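Local coordinates for cellulose 1,4-beta-cellobiosidase (Thermobifida fusca, PDB 4JJJ), which probably cleaves cellulose to release cellobiose, the chain here being its glycoside hydrolase family 48 catalytic domain, an (alpha/alpha)6 barrel, at residues A[380-383]-A[384-388]; A[404-407]-A[408-411]; A[520-523]-A[524-528]; A[630-633]-A[634-637]. The protein carries 1 engineered substitution. All coordinates share one frame; numbering follows the deposited sequence.

Contact 1: A[380-383]-A[384-388]. With FE (Fe (III) ion), chain N.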
loop_
_atom_site.group_PDB
_atom_site.type_symbol
_atom_site.label_atom_id
_atom_site.label_comp_id
_atom_site.label_asym_id
_atom_site.label_seq_id
_atom_site.Cartn_x
_atom_site.Cartn_y
_atom_site.Cartn_z
ATOM N N SER A 380 1.493 3.156 19.166
ATOM C CA SER A 380 1.132 1.911 19.869
ATOM C C SER A 380 2.251 0.926 19.713
ATOM O O SER A 380 2.339 0.147 18.742
ATOM C CB SER A 380 -0.128 1.325 19.333
ATOM O OG SER A 380 -0.598 0.169 20.055
ATOM N N TRP A 381 3.208 0.922 20.681
ATOM C CA TRP A 381 4.278 -0.011 20.589
ATOM C C TRP A 381 3.783 -1.488 20.554
ATOM O O TRP A 381 3.061 -1.928 21.431
ATOM C CB TRP A 381 5.266 0.240 21.771
ATOM C CG TRP A 381 6.593 -0.336 21.538
ATOM C CD1 TRP A 381 7.155 -1.374 22.240
ATOM C CD2 TRP A 381 7.569 0.036 20.546
ATOM N NE1 TRP A 381 8.381 -1.685 21.704
ATOM C CE2 TRP A 381 8.648 -0.833 20.662
ATOM C CE3 TRP A 381 7.614 1.021 19.553
ATOM C CZ2 TRP A 381 9.792 -0.730 19.841
ATOM C CZ3 TRP A 381 8.708 1.134 18.749
ATOM C CH2 TRP A 381 9.809 0.256 18.898
ATOM N N LYS A 382 4.282 -2.228 19.573
ATOM C CA LYS A 382 4.007 -3.628 19.353
ATOM C C LYS A 382 2.527 -3.813 19.106
ATOM O O LYS A 382 1.958 -4.950 19.229
ATOM C CB LYS A 382 4.516 -4.480 20.493
ATOM C CG LYS A 382 6.028 -4.567 20.411
ATOM C CD LYS A 382 6.520 -5.251 21.642
ATOM C CE LYS A 382 8.019 -5.383 21.540
ATOM N NZ LYS A 382 8.539 -6.028 22.795
ATOM N N GLY A 383 1.842 -2.750 18.815
ATOM C CA GLY A 383 0.368 -2.848 18.640
ATOM C C GLY A 383 -0.482 -3.230 19.856
ATOM O O GLY A 383 -1.649 -3.576 19.678
ATOM N N SER A 384 0.044 -2.954 21.030
ATOM C CA SER A 384 -0.670 -3.183 22.290
ATOM C C SER A 384 -0.337 -2.059 23.291
ATOM O O SER A 384 -0.456 -2.239 24.495
ATOM C CB SER A 384 -0.390 -4.549 22.847
ATOM O OG SER A 384 1.017 -4.711 23.113
ATOM N N TYR A 385 0.059 -0.879 22.810
ATOM C CA TYR A 385 0.436 0.241 23.637
ATOM C C TYR A 385 1.514 -0.226 24.678
ATOM O O TYR A 385 1.373 0.144 25.862
ATOM C CB TYR A 385 -0.756 0.943 24.306
ATOM C CG TYR A 385 -1.779 1.400 23.259
ATOM C CD1 TYR A 385 -1.546 2.487 22.475
ATOM C CD2 TYR A 385 -2.922 0.654 22.994
ATOM C CE1 TYR A 385 -2.429 2.817 21.415
ATOM C CE2 TYR A 385 -3.800 0.979 21.963
ATOM C CZ TYR A 385 -3.539 2.086 21.184
ATOM O OH TYR A 385 -4.430 2.378 20.194
ATOM N N ASP A 386 2.466 -1.027 24.232
ATOM C CA ASP A 386 3.470 -1.642 25.082
ATOM C C ASP A 386 4.514 -0.603 25.401
ATOM O O ASP A 386 4.485 0.524 25.002
ATOM C CB ASP A 386 4.127 -2.821 24.386
ATOM C CG ASP A 386 4.548 -3.931 25.312
ATOM O OD1 ASP A 386 4.611 -3.675 26.569
ATOM O OD2 ASP A 386 4.655 -5.072 24.741
ATOM N N THR A 387 5.441 -1.033 26.253
ATOM C CA THR A 387 6.502 -0.144 26.738
ATOM C C THR A 387 7.684 -0.224 25.843
ATOM O O THR A 387 8.319 -1.270 25.655
ATOM C CB THR A 387 6.920 -0.689 28.126
ATOM O OG1 THR A 387 5.779 -0.531 28.968
ATOM C CG2 THR A 387 8.169 0.139 28.567
ATOM N N PRO A 388 8.021 0.887 25.170
ATOM C CA PRO A 388 9.218 0.798 24.385
ATOM C C PRO A 388 10.494 0.904 25.182
ATOM O O PRO A 388 10.404 1.428 26.328
ATOM C CB PRO A 388 9.104 2.007 23.468
ATOM C CG PRO A 388 7.842 2.615 23.752
ATOM C CD PRO A 388 7.443 2.206 25.137
HETATM FE FE FE N . 4.977 -5.208 28.041
HETATM O O HOH W 1 3.150 2.236 23.153
HETATM O O HOH W 2 7.682 -3.954 24.965
HETATM O O HOH W 3 1.805 -6.864 21.293
HETATM O O HOH W 4 4.576 -6.849 26.907
HETATM O O HOH W 5 7.278 -4.920 28.369
HETATM O O HOH W 6 6.263 -5.460 26.567
HETATM O O HOH W 7 6.106 -3.626 28.414
#
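The loop between strands 376-378 and 394-395 turns back on itself: W381 and S384 close a tight beta turn, and D386 bonds back to the same W381 carbonyl, beside an iron(III) site. W381 O is gripped twice: S384 N comes from above the carbonyl plane at 3.2 Å and closes the turn, while D386 N lies in that plane, on a lone pair, at 3.0 Å. K382 and G383 form the corner, both with positive phi. S380 OG points anti to the residue's own nitrogen (chi1 -175°), which lets it accept Y385 N at 3.0 Å while standing over the centre of the Y385 ring; S380 CB adds a CH-pi contact to the ring face. P388 CB lies over the five-membered ring of W381, 3.8 Å from its centroid, and D386 CB approaches the edge of the indole. D386 OD1 binds the iron at 2.2 Å alongside four waters and also accepts the N-H of T387. K382 NZ stays 4.4 Å from D386 OD2, too far for a salt bridge. Beyond the turn, Y385 OH hydrogen-bonds D269 and K273 makes a cation-pi contact with the Y385 ring, while W381 and P388 both pack on Y399 of strand 398-401.

Contact 2: A[404-407]-A[408-411]; sequences PVWN and DPPS. With CA (calcium ion), chain E; BGC (beta-D-glucopyranose), chain D.
Hydrogen bonds between P404 and S411 and between W406 and S411 draw the two ends of this turn together. S411 OG donates to P404 O at 2.6 Å; a chi1 of 64°, with the hydroxyl between the backbone nitrogen and the carbonyl carbon, aims it there. P404 O also takes W406 N at 2.8 Å. W406 O receives N407 ND2 at 3.1 Å, from well above its carbonyl plane, plus a weak bond from S411 N. Apolar packing is lighter: P409, which follows a cis peptide bond, runs beside W406 and points the same way, P409 CD lying 3.9 Å from W406 CE3. The segment belongs to the loop joining strand 398-401 to helix 416-432, and it lines the glycan-binding cleft of the (alpha/alpha)6 barrel. The indole edge of W406 contributes to sugar binding: W406 NE1 donates to O3 of a bound glucose at 3.0 Å; W299 and Y175 set their rings against W406. Replacing W406 by an alanine would probably cost this O3 the indole N-H and open a gap beside P409 CD. Metal binding falls to D408, whose OD1 holds calcium at 2.3 Å together with R180 O, E185, E560 and two waters. The other carboxylate oxygen, D408 OD2, forms a salt bridge with R551.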
loop_
_atom_site.group_PDB
_atom_site.type_symbol
_atom_site.label_atom_id
_atom_site.label_comp_id
_atom_site.label_asym_id
_atom_site.label_seq_id
_atom_site.Cartn_x
_atom_site.Cartn_y
_atom_site.Cartn_z
ATOM N N PRO A 404 8.238 -0.479 10.707
ATOM C CA PRO A 404 6.797 -0.321 11.029
ATOM C C PRO A 404 5.916 -1.440 10.539
ATOM O O PRO A 404 6.020 -1.820 9.385
ATOM C CB PRO A 404 6.457 1.014 10.315
ATOM C CG PRO A 404 7.755 1.736 10.206
ATOM C CD PRO A 404 8.750 0.681 9.910
ATOM N N VAL A 405 5.066 -1.919 11.408
ATOM C CA VAL A 405 4.011 -2.841 11.085
ATOM C C VAL A 405 4.467 -4.251 10.759
ATOM O O VAL A 405 4.053 -5.167 11.484
ATOM C CB VAL A 405 2.993 -2.337 10.072
ATOM C CG1 VAL A 405 1.857 -3.299 9.959
ATOM C CG2 VAL A 405 2.484 -0.922 10.472
ATOM N N TRP A 406 5.138 -4.441 9.638
ATOM C CA TRP A 406 5.577 -5.797 9.194
ATOM C C TRP A 406 6.983 -6.018 9.801
ATOM O O TRP A 406 7.891 -5.156 9.686
ATOM C CB TRP A 406 5.763 -5.875 7.685
ATOM C CG TRP A 406 4.578 -6.097 6.832
ATOM C CD1 TRP A 406 3.274 -6.009 7.134
ATOM C CD2 TRP A 406 4.687 -6.514 5.451
ATOM N NE1 TRP A 406 2.534 -6.338 5.980
ATOM C CE2 TRP A 406 3.391 -6.661 4.949
ATOM C CE3 TRP A 406 5.738 -6.798 4.655
ATOM C CZ2 TRP A 406 3.178 -7.083 3.636
ATOM C CZ3 TRP A 406 5.508 -7.254 3.308
ATOM C CH2 TRP A 406 4.263 -7.361 2.869
ATOM N N ASN A 407 7.175 -7.201 10.423
ATOM C CA ASN A 407 8.537 -7.619 10.821
ATOM C C ASN A 407 9.043 -8.899 10.132
ATOM O O ASN A 407 10.077 -9.408 10.370
ATOM C CB ASN A 407 8.531 -7.886 12.303
ATOM C CG ASN A 407 8.214 -6.722 13.233
ATOM O OD1 ASN A 407 8.103 -6.963 14.503
ATOM N ND2 ASN A 407 8.117 -5.533 12.751
ATOM N N ASP A 408 8.198 -9.433 9.229
ATOM C CA ASP A 408 8.480 -10.635 8.411
ATOM C C ASP A 408 8.093 -10.402 6.976
ATOM O O ASP A 408 7.076 -10.909 6.554
ATOM C CB ASP A 408 7.750 -11.834 9.045
ATOM C CG ASP A 408 8.214 -13.174 8.493
ATOM O OD1 ASP A 408 7.663 -14.163 9.062
ATOM O OD2 ASP A 408 9.085 -13.230 7.650
ATOM N N PRO A 409 8.932 -9.673 6.222
ATOM C CA PRO A 409 10.204 -9.094 6.544
ATOM C C PRO A 409 10.053 -7.685 7.161
ATOM O O PRO A 409 9.031 -7.058 7.035
ATOM C CB PRO A 409 10.844 -8.969 5.174
ATOM C CG PRO A 409 9.725 -8.585 4.291
ATOM C CD PRO A 409 8.589 -9.451 4.784
ATOM N N PRO A 410 11.138 -7.213 7.785
ATOM C CA PRO A 410 11.139 -5.806 8.227
ATOM C C PRO A 410 10.698 -4.890 7.099
ATOM O O PRO A 410 11.261 -4.940 6.028
ATOM C CB PRO A 410 12.567 -5.590 8.639
ATOM C CG PRO A 410 13.081 -6.986 9.017
ATOM C CD PRO A 410 12.460 -7.854 7.974
ATOM N N SER A 411 9.668 -4.076 7.380
ATOM C CA SER A 411 8.911 -3.362 6.384
ATOM C C SER A 411 9.704 -2.307 5.622
ATOM O O SER A 411 9.292 -1.888 4.521
ATOM C CB SER A 411 7.705 -2.663 6.940
ATOM O OG SER A 411 8.142 -1.658 7.862
HETATM CA CA CA E . 6.559 -15.259 10.712
HETATM C C2 BGC D . -0.194 -4.354 3.485
HETATM C C3 BGC D . -1.065 -5.176 4.436
HETATM C C4 BGC D . -2.288 -4.388 4.775
HETATM C C5 BGC D . -3.077 -3.919 3.583
HETATM C C6 BGC D . -4.306 -3.084 3.921
HETATM C C1 BGC D . -1.073 -3.841 2.380
HETATM O O1 BGC D . -0.302 -2.987 1.519
HETATM O O2 BGC D . 0.934 -5.086 2.959
HETATM O O3 BGC D . -0.274 -5.388 5.633
HETATM O O4 BGC D . -3.139 -5.408 5.408
HETATM O O5 BGC D . -2.198 -3.098 2.795
HETATM O O6 BGC D . -3.886 -1.954 4.738
HETATM O O HOH W 8 8.215 -14.090 12.199
HETATM O O HOH W 9 5.694 -16.254 12.648
#

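Contact 3: A[520-523]-A[524-528]. With ZN (zinc ion), chain S.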
loop_
_atom_site.group_PDB
_atom_site.type_symbol
_atom_site.label_atom_id
_atom_site.label_comp_id
_atom_site.label_asym_id
_atom_site.label_seq_id
_atom_site.Cartn_x
_atom_site.Cartn_y
_atom_site.Cartn_z
ATOM N N THR A 520 24.179 15.480 -12.798
ATOM C CA THR A 520 24.480 14.094 -12.480
ATOM C C THR A 520 23.183 13.305 -12.350
ATOM O O THR A 520 23.045 12.174 -12.818
ATOM C CB THR A 520 25.285 13.991 -11.195
ATOM O OG1 THR A 520 26.482 14.838 -11.318
ATOM C CG2 THR A 520 25.732 12.544 -10.922
ATOM N N ALA A 521 22.218 13.918 -11.683
ATOM C CA ALA A 521 20.876 13.309 -11.525
ATOM C C ALA A 521 20.249 13.005 -12.884
ATOM O O ALA A 521 19.662 11.915 -13.123
ATOM C CB ALA A 521 19.942 14.129 -10.672
ATOM N N LEU A 522 20.262 13.978 -13.793
ATOM C CA LEU A 522 19.638 13.762 -15.080
ATOM C C LEU A 522 20.388 12.667 -15.852
ATOM O O LEU A 522 19.745 11.826 -16.487
ATOM C CB LEU A 522 19.633 15.014 -15.941
ATOM C CG LEU A 522 18.847 14.834 -17.289
ATOM C CD1 LEU A 522 17.475 14.218 -17.176
ATOM C CD2 LEU A 522 18.796 16.185 -17.987
ATOM N N ALA A 523 21.721 12.690 -15.757
ATOM C CA ALA A 523 22.500 11.645 -16.466
ATOM C C ALA A 523 22.188 10.238 -15.997
ATOM O O ALA A 523 22.021 9.317 -16.797
ATOM C CB ALA A 523 23.990 11.937 -16.474
ATOM N N THR A 524 22.005 10.071 -14.719
ATOM C CA THR A 524 21.606 8.768 -14.159
ATOM C C THR A 524 20.241 8.361 -14.659
ATOM O O THR A 524 20.046 7.233 -15.070
ATOM C CB THR A 524 21.710 8.778 -12.603
ATOM O OG1 THR A 524 23.046 9.190 -12.270
ATOM C CG2 THR A 524 21.407 7.456 -11.949
ATOM N N ALA A 525 19.271 9.286 -14.549
ATOM C CA ALA A 525 17.929 9.024 -15.017
ATOM C C ALA A 525 17.927 8.585 -16.472
ATOM O O ALA A 525 17.258 7.617 -16.847
ATOM C CB ALA A 525 17.078 10.254 -14.856
ATOM N N GLU A 526 18.705 9.301 -17.293
ATOM C CA GLU A 526 18.691 9.006 -18.721
ATOM C C GLU A 526 19.242 7.584 -18.938
ATOM O O GLU A 526 18.718 6.845 -19.797
ATOM C CB GLU A 526 19.576 9.975 -19.491
ATOM C CG GLU A 526 19.051 11.391 -19.578
ATOM C CD GLU A 526 17.894 11.643 -20.556
ATOM O OE1 GLU A 526 17.111 10.739 -20.924
ATOM O OE2 GLU A 526 17.785 12.832 -20.990
ATOM N N GLY A 527 20.274 7.194 -18.180
ATOM C CA GLY A 527 20.838 5.853 -18.270
ATOM C C GLY A 527 19.882 4.759 -17.844
ATOM O O GLY A 527 19.809 3.720 -18.438
ATOM N N LEU A 528 19.084 5.061 -16.805
ATOM C CA LEU A 528 18.002 4.157 -16.388
ATOM C C LEU A 528 16.876 3.991 -17.434
ATOM O O LEU A 528 16.426 2.873 -17.719
ATOM C CB LEU A 528 17.424 4.597 -15.050
ATOM C CG LEU A 528 18.408 4.528 -13.867
ATOM C CD1 LEU A 528 17.764 5.058 -12.627
ATOM C CD2 LEU A 528 18.939 3.086 -13.686
HETATM ZN ZN ZN S . 16.428 12.907 -22.365
HETATM O O HOH W 10 16.858 11.784 -24.027
#
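Regular i to i+4 hydrogen bonds carry the backbone from T520-A523 into T524-G527, the tightest running from E526 N to L522 O at 2.8 Å. This is one stretch of helix 519-533, an outlying part of the (alpha/alpha)6 barrel. Side chains one turn apart meet chiefly at L522 and E526, which lie side by side and point the same way. L522 CD1 rests 4.0 Å from E526 CG, so an apolar branch flanks the methylene part of the glutamate. That CG is also folded close over the helix backbone, 3.2 Å from L522 O. E526 bends at its second torsion (chi2 -75°), turning the carboxylate off the helix and out to a zinc ion that H633 also binds. On another side of the helix, T524 packs against L509 of helix 499-516 and I449 of helix 435-450, with T524 OG1 3.0 Å from T520 O. A521 and A525 bring small methyl groups up to Y512 and M510, also of helix 499-516. At the metal, E526 OE2 is the close ligand, 1.9 Å from the zinc; a zinc-bound water, 2.0 Å from the metal, donates a longer hydrogen bond of 3.3 Å to E526 OE1.

Contact 4: A[630-633]-A[634-637]. With ZN (zinc ion), chain S.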
loop_
_atom_site.group_PDB
_atom_site.type_symbol
_atom_site.label_atom_id
_atom_site.label_comp_id
_atom_site.label_asym_id
_atom_site.label_seq_id
_atom_site.Cartn_x
_atom_site.Cartn_y
_atom_site.Cartn_z
ATOM N N PHE A 630 8.615 7.147 -18.906
ATOM C CA PHE A 630 8.757 7.618 -20.294
ATOM C C PHE A 630 7.965 8.875 -20.560
ATOM O O PHE A 630 8.507 9.844 -21.149
ATOM C CB PHE A 630 8.345 6.542 -21.289
ATOM C CG PHE A 630 9.171 5.270 -21.226
ATOM C CD1 PHE A 630 10.538 5.237 -20.816
ATOM C CD2 PHE A 630 8.615 4.104 -21.728
ATOM C CE1 PHE A 630 11.267 4.029 -20.840
ATOM C CE2 PHE A 630 9.329 2.891 -21.726
ATOM C CZ PHE A 630 10.644 2.854 -21.362
ATOM N N ALA A 631 6.713 8.839 -20.129
ATOM C CA ALA A 631 5.873 10.055 -20.269
ATOM C C ALA A 631 6.424 11.248 -19.516
ATOM O O ALA A 631 6.355 12.372 -20.012
ATOM C CB ALA A 631 4.472 9.788 -19.919
ATOM N N ALA A 632 6.932 11.056 -18.277
ATOM C CA ALA A 632 7.499 12.135 -17.495
ATOM C C ALA A 632 8.671 12.742 -18.217
ATOM O O ALA A 632 8.936 13.952 -18.107
ATOM C CB ALA A 632 7.884 11.700 -16.107
ATOM N N HIS A 633 9.472 11.918 -18.860
ATOM C CA HIS A 633 10.655 12.442 -19.543
ATOM C C HIS A 633 10.216 13.539 -20.528
ATOM O O HIS A 633 10.794 14.601 -20.555
ATOM C CB HIS A 633 11.486 11.365 -20.262
ATOM C CG HIS A 633 12.617 11.959 -21.086
ATOM N ND1 HIS A 633 12.397 12.621 -22.275
ATOM C CD2 HIS A 633 13.942 12.011 -20.866
ATOM C CE1 HIS A 633 13.547 13.063 -22.735
ATOM N NE2 HIS A 633 14.486 12.701 -21.898
ATOM N N ASP A 634 9.217 13.269 -21.356
ATOM C CA ASP A 634 8.854 14.297 -22.333
ATOM C C ASP A 634 8.098 15.477 -21.731
ATOM O O ASP A 634 8.248 16.595 -22.149
ATOM C CB ASP A 634 8.160 13.700 -23.523
ATOM C CG ASP A 634 9.205 13.170 -24.586
ATOM O OD1 ASP A 634 10.443 12.988 -24.250
ATOM O OD2 ASP A 634 8.750 13.013 -25.748
ATOM N N GLU A 635 7.309 15.232 -20.665
ATOM C CA GLU A 635 6.664 16.276 -19.881
ATOM C C GLU A 635 7.692 17.268 -19.369
ATOM O O GLU A 635 7.469 18.532 -19.441
ATOM C CB GLU A 635 5.965 15.616 -18.689
ATOM C CG GLU A 635 5.334 16.603 -17.690
ATOM C CD GLU A 635 4.606 15.870 -16.537
ATOM O OE1 GLU A 635 4.782 14.615 -16.428
ATOM O OE2 GLU A 635 4.060 16.585 -15.659
ATOM N N LEU A 636 8.808 16.771 -18.876
ATOM C CA LEU A 636 9.822 17.583 -18.193
ATOM C C LEU A 636 10.852 18.144 -19.161
ATOM O O LEU A 636 11.312 19.262 -18.931
ATOM C CB LEU A 636 10.578 16.759 -17.145
ATOM C CG LEU A 636 9.660 16.295 -16.017
ATOM C CD1 LEU A 636 10.360 15.336 -15.131
ATOM C CD2 LEU A 636 9.282 17.469 -15.152
ATOM N N PHE A 637 11.175 17.356 -20.219
ATOM C CA PHE A 637 12.336 17.696 -21.045
ATOM C C PHE A 637 12.002 17.841 -22.505
ATOM O O PHE A 637 12.854 18.332 -23.246
ATOM C CB PHE A 637 13.483 16.728 -20.794
ATOM C CG PHE A 637 13.937 16.714 -19.353
ATOM C CD1 PHE A 637 14.539 17.802 -18.780
ATOM C CD2 PHE A 637 13.713 15.615 -18.557
ATOM C CE1 PHE A 637 14.970 17.759 -17.448
ATOM C CE2 PHE A 637 14.110 15.588 -17.254
ATOM C CZ PHE A 637 14.701 16.626 -16.696
HETATM ZN ZN ZN S . 16.428 12.907 -22.365
HETATM O O HOH W 10 16.858 11.784 -24.027
#
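H633 meets D634 and F637 on the last turns of helix 620-637, the C-terminal helix of the (alpha/alpha)6 barrel, where it serves as a zinc ligand. Along the backbone, E635 N bonds A631 O at 3.1 Å, L636 N bonds A632 O, and F637 N bonds H633 O at 2.8 Å. The tightly packed part lies at buried F630, A632, L636 and H633. L636 folds back so that its CG lies 3.2 Å from A632 O, and the residue leans on M510 of helix 499-516, as H633 does, while F630 wedges between L529 and L533 of helix 519-533 and A5 and F6 of helix 2-14. The carboxylate of E635, although on a partly exposed residue, is taken up by Y62 and W239. The more open side is that of partly exposed D634 and F637, which flank the H633 ring; its chi1 of 174° sends the ring outward to the metal. F637 stands next to it in an edge-to-face pair, planes at 56° and centroids 5.7 Å apart, with F637 CB over one imidazole face. At the ring edge, H633 ND1 donates to D634 OD1 at 2.8 Å in a His-carboxylate hydrogen bond that fixes the ring's rotation and would tend to make the imidazole a stronger ligand. An alanine in place of D634 removes the acceptor of H633 ND1, and the imidazole, then held at NE2 by zinc, would probably be less firmly fixed in rotation. D634 OD2 makes a weak bond to D3 N. The other ring nitrogen, H633 NE2, binds the zinc at 2.0 Å, and the metal also carries a water.

Overall arrangement
Contacts 3 and 4 share one site: E526 and H633, from helices 519-533 and 620-637, bind the same zinc, and L522 CD1 reaches F637 CE2 at 3.6 Å beside it. Contact 4 is the more buried; contact 3 is partly exposed. Contacts 1 and 2 come from irregular loops on either side of strand 398-401, with centres about 15 Å apart and no touch between them. Contact 2, nearest the middle of the chain, faces the sugar and calcium, whereas contact 1 lies farther out, its iron held largely by water. Helical regularity governs the backbone of contacts 3 and 4, while turns and side-chain hydroxyls shape the two loops. Contacts 1 and 4 lie on opposite sides of the domain.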